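Local coordinates for DUF5037 domain-containing protein (Ruminococcus gnavus, PDB 4GL6), which is of unknown function, an uncharacterised member of the DUF5037 family from a human gut bacterium, at residues 145-148 with 149-152. Sequence-based numbering, arbitrary orientation.
Sequences YIDA and STMK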
ATOM      1  N   TYR A 145      -2.050 -10.655   0.108  1.00 43.54           N
ATOM      2  CA  TYR A 145      -2.941 -11.621  -0.547  1.00 40.82           C
ATOM      3  C   TYR A 145      -2.092 -12.817  -1.003  1.00 40.89           C
ATOM      4  O   TYR A 145      -1.234 -12.640  -1.859  1.00 41.84           O
ATOM      5  CB  TYR A 145      -3.645 -10.928  -1.729  1.00 43.04           C
ATOM      6  CG  TYR A 145      -4.508  -9.765  -1.273  1.00 41.16           C
ATOM      7  CD1 TYR A 145      -5.787  -9.988  -0.760  1.00 41.52           C
ATOM      8  CD2 TYR A 145      -4.026  -8.458  -1.293  1.00 40.59           C
ATOM      9  CE1 TYR A 145      -6.571  -8.941  -0.303  1.00 41.60           C
ATOM     10  CE2 TYR A 145      -4.803  -7.399  -0.839  1.00 41.38           C
ATOM     11  CZ  TYR A 145      -6.079  -7.649  -0.344  1.00 40.83           C
ATOM     12  OH  TYR A 145      -6.869  -6.621   0.106  1.00 40.82           O
ATOM     13  N   ILE A 146      -2.298 -13.996  -0.395  1.00 39.03           N
ATOM     14  CA  ILE A 146      -1.522 -15.210  -0.679  1.00 41.69           C
ATOM     15  C   ILE A 146      -2.339 -16.248  -1.442  1.00 44.30           C
ATOM     16  O   ILE A 146      -3.516 -16.443  -1.143  1.00 43.32           O
ATOM     17  CB  ILE A 146      -1.039 -15.883   0.631  1.00 42.22           C
ATOM     18  CG1 ILE A 146      -0.121 -14.947   1.424  1.00 41.60           C
ATOM     19  CG2 ILE A 146      -0.284 -17.174   0.323  1.00 43.31           C
ATOM     20  CD1 ILE A 146       0.305 -15.501   2.767  1.00 43.20           C
ATOM     21  N   ASP A 147      -1.694 -16.911  -2.408  1.00 48.85           N
ATOM     22  CA  ASP A 147      -2.277 -18.032  -3.157  1.00 48.47           C
ATOM     23  C   ASP A 147      -2.030 -19.199  -2.221  1.00 50.72           C
ATOM     24  O   ASP A 147      -0.896 -19.675  -2.091  1.00 55.25           O
ATOM     25  CB  ASP A 147      -1.573 -18.215  -4.510  1.00 49.88           C
ATOM     26  CG  ASP A 147      -2.145 -19.344  -5.347  1.00 54.35           C
ATOM     27  OD1 ASP A 147      -2.835 -20.233  -4.799  1.00 55.54           O
ATOM     28  OD2 ASP A 147      -1.881 -19.336  -6.576  1.00 56.70           O
ATOM     29  N   ALA A 148      -3.092 -19.627  -1.541  1.00 53.17           N
ATOM     30  CA  ALA A 148      -3.016 -20.700  -0.533  1.00 52.57           C
ATOM     31  C   ALA A 148      -2.597 -22.044  -1.105  1.00 51.96           C
ATOM     32  O   ALA A 148      -2.094 -22.864  -0.374  1.00 59.30           O
ATOM     33  CB  ALA A 148      -4.332 -20.818   0.229  1.00 48.66           C
ATOM     34  N   SER A 149      -2.790 -22.263  -2.402  1.00 52.13           N
ATOM     35  CA  SER A 149      -2.332 -23.499  -3.055  1.00 55.36           C
ATOM     36  C   SER A 149      -0.796 -23.617  -3.115  1.00 57.50           C
ATOM     37  O   SER A 149      -0.267 -24.723  -3.171  1.00 60.78           O
ATOM     38  CB  SER A 149      -2.899 -23.599  -4.476  1.00 54.94           C
ATOM     39  OG  SER A 149      -2.377 -22.585  -5.315  1.00 54.52           O
ATOM     40  N   THR A 150      -0.106 -22.472  -3.073  1.00 56.82           N
ATOM     41  CA  THR A 150       1.340 -22.388  -3.212  1.00 56.03           C
ATOM     42  C   THR A 150       2.094 -22.144  -1.891  1.00 58.12           C
ATOM     43  O   THR A 150       3.119 -21.452  -1.910  1.00 60.02           O
ATOM     44  CB  THR A 150       1.682 -21.269  -4.227  1.00 53.48           C
ATOM     45  OG1 THR A 150       1.409 -19.990  -3.643  1.00 50.95           O
ATOM     46  CG2 THR A 150       0.892 -21.440  -5.528  1.00 52.64           C
HETATM   47  N   MSE A 151       1.614 -22.686  -0.758  1.00 61.22           N
HETATM   48  CA  MSE A 151       2.334 -22.542   0.541  1.00 62.31           C
HETATM   49  C   MSE A 151       3.624 -23.371   0.480  1.00 69.07           C
HETATM   50  O   MSE A 151       3.638 -24.432  -0.141  1.00 73.13           O
HETATM   51  CB  MSE A 151       1.526 -23.042   1.752  1.00 60.45           C
HETATM   52  CG  MSE A 151       0.195 -22.391   1.992  1.00 56.62           C
HETATM   53 SE   MSE A 151       0.217 -20.488   2.269  0.75 49.81          SE
HETATM   54  CE  MSE A 151       1.227 -20.367   3.943  1.00 52.60           C
ATOM     55  N   LYS A 152       4.684 -22.893   1.136  1.00 71.13           N
ATOM     56  CA  LYS A 152       5.999 -23.564   1.149  1.00 68.23           C
ATOM     57  C   LYS A 152       6.230 -24.491   2.366  1.00 72.05           C
ATOM     58  O   LYS A 152       7.378 -24.865   2.653  1.00 76.05           O
ATOM     59  CB  LYS A 152       7.131 -22.521   1.006  1.00 67.46           C
ATOM     60  CG  LYS A 152       7.202 -21.878  -0.368  1.00 67.99           C
ATOM     61  CD  LYS A 152       8.437 -21.004  -0.570  1.00 69.38           C
ATOM     62  CE  LYS A 152       8.594 -20.614  -2.035  1.00 74.00           C
ATOM     63  NZ  LYS A 152       9.816 -19.817  -2.324  1.00 79.01           N
TER
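Asp147 O accepts the backbone N-H of Thr150 at 3.1 Å, closing an i to i+3 turn whose central residues, Ala148 and Ser149, both have right-handed helical backbone angles (phi/psi -63/-23° and -67/-25°), as in a type I turn. A second bond grips the same oxygen: Thr150 OG1 lies 2.8 Å from Asp147 O, tilted from the carbonyl plane. Thr150 OG1 can reach it because it sits between its own N and carbonyl carbon (chi1 71°); it is also hydrogen-bonded to the backbone N of Asn98.

The Asp147 side chain, with CG anti to the backbone N, turns its OD1 to the N-H of Ser149. Ser149 N lies 3.1 Å from Asp147 OD1, on the anti side and tilted out of the carboxylate plane; Ser149 OG is modelled closer to OD1 than a normal bond, a length that is doubtful. OD2 bonds to His184, so both carboxylate oxygens are engaged, and Thr150 CG2 packs 3.6 Å from Asp147 OD2. With an alanine at Asp147, the Ser149 N-H would probably be left without its side-chain acceptor and the His184 ring without its carboxylate mate.

Past the turn, the selenomethionine Met151 bends back, its SE lying 3.9 Å from Ile146 CG2, and the two side chains cross at roughly a right angle. An Asx turn thus overlaps a type I beta turn where strand 140-147 of the mixed sheet enters the loop leading to helix 156-171.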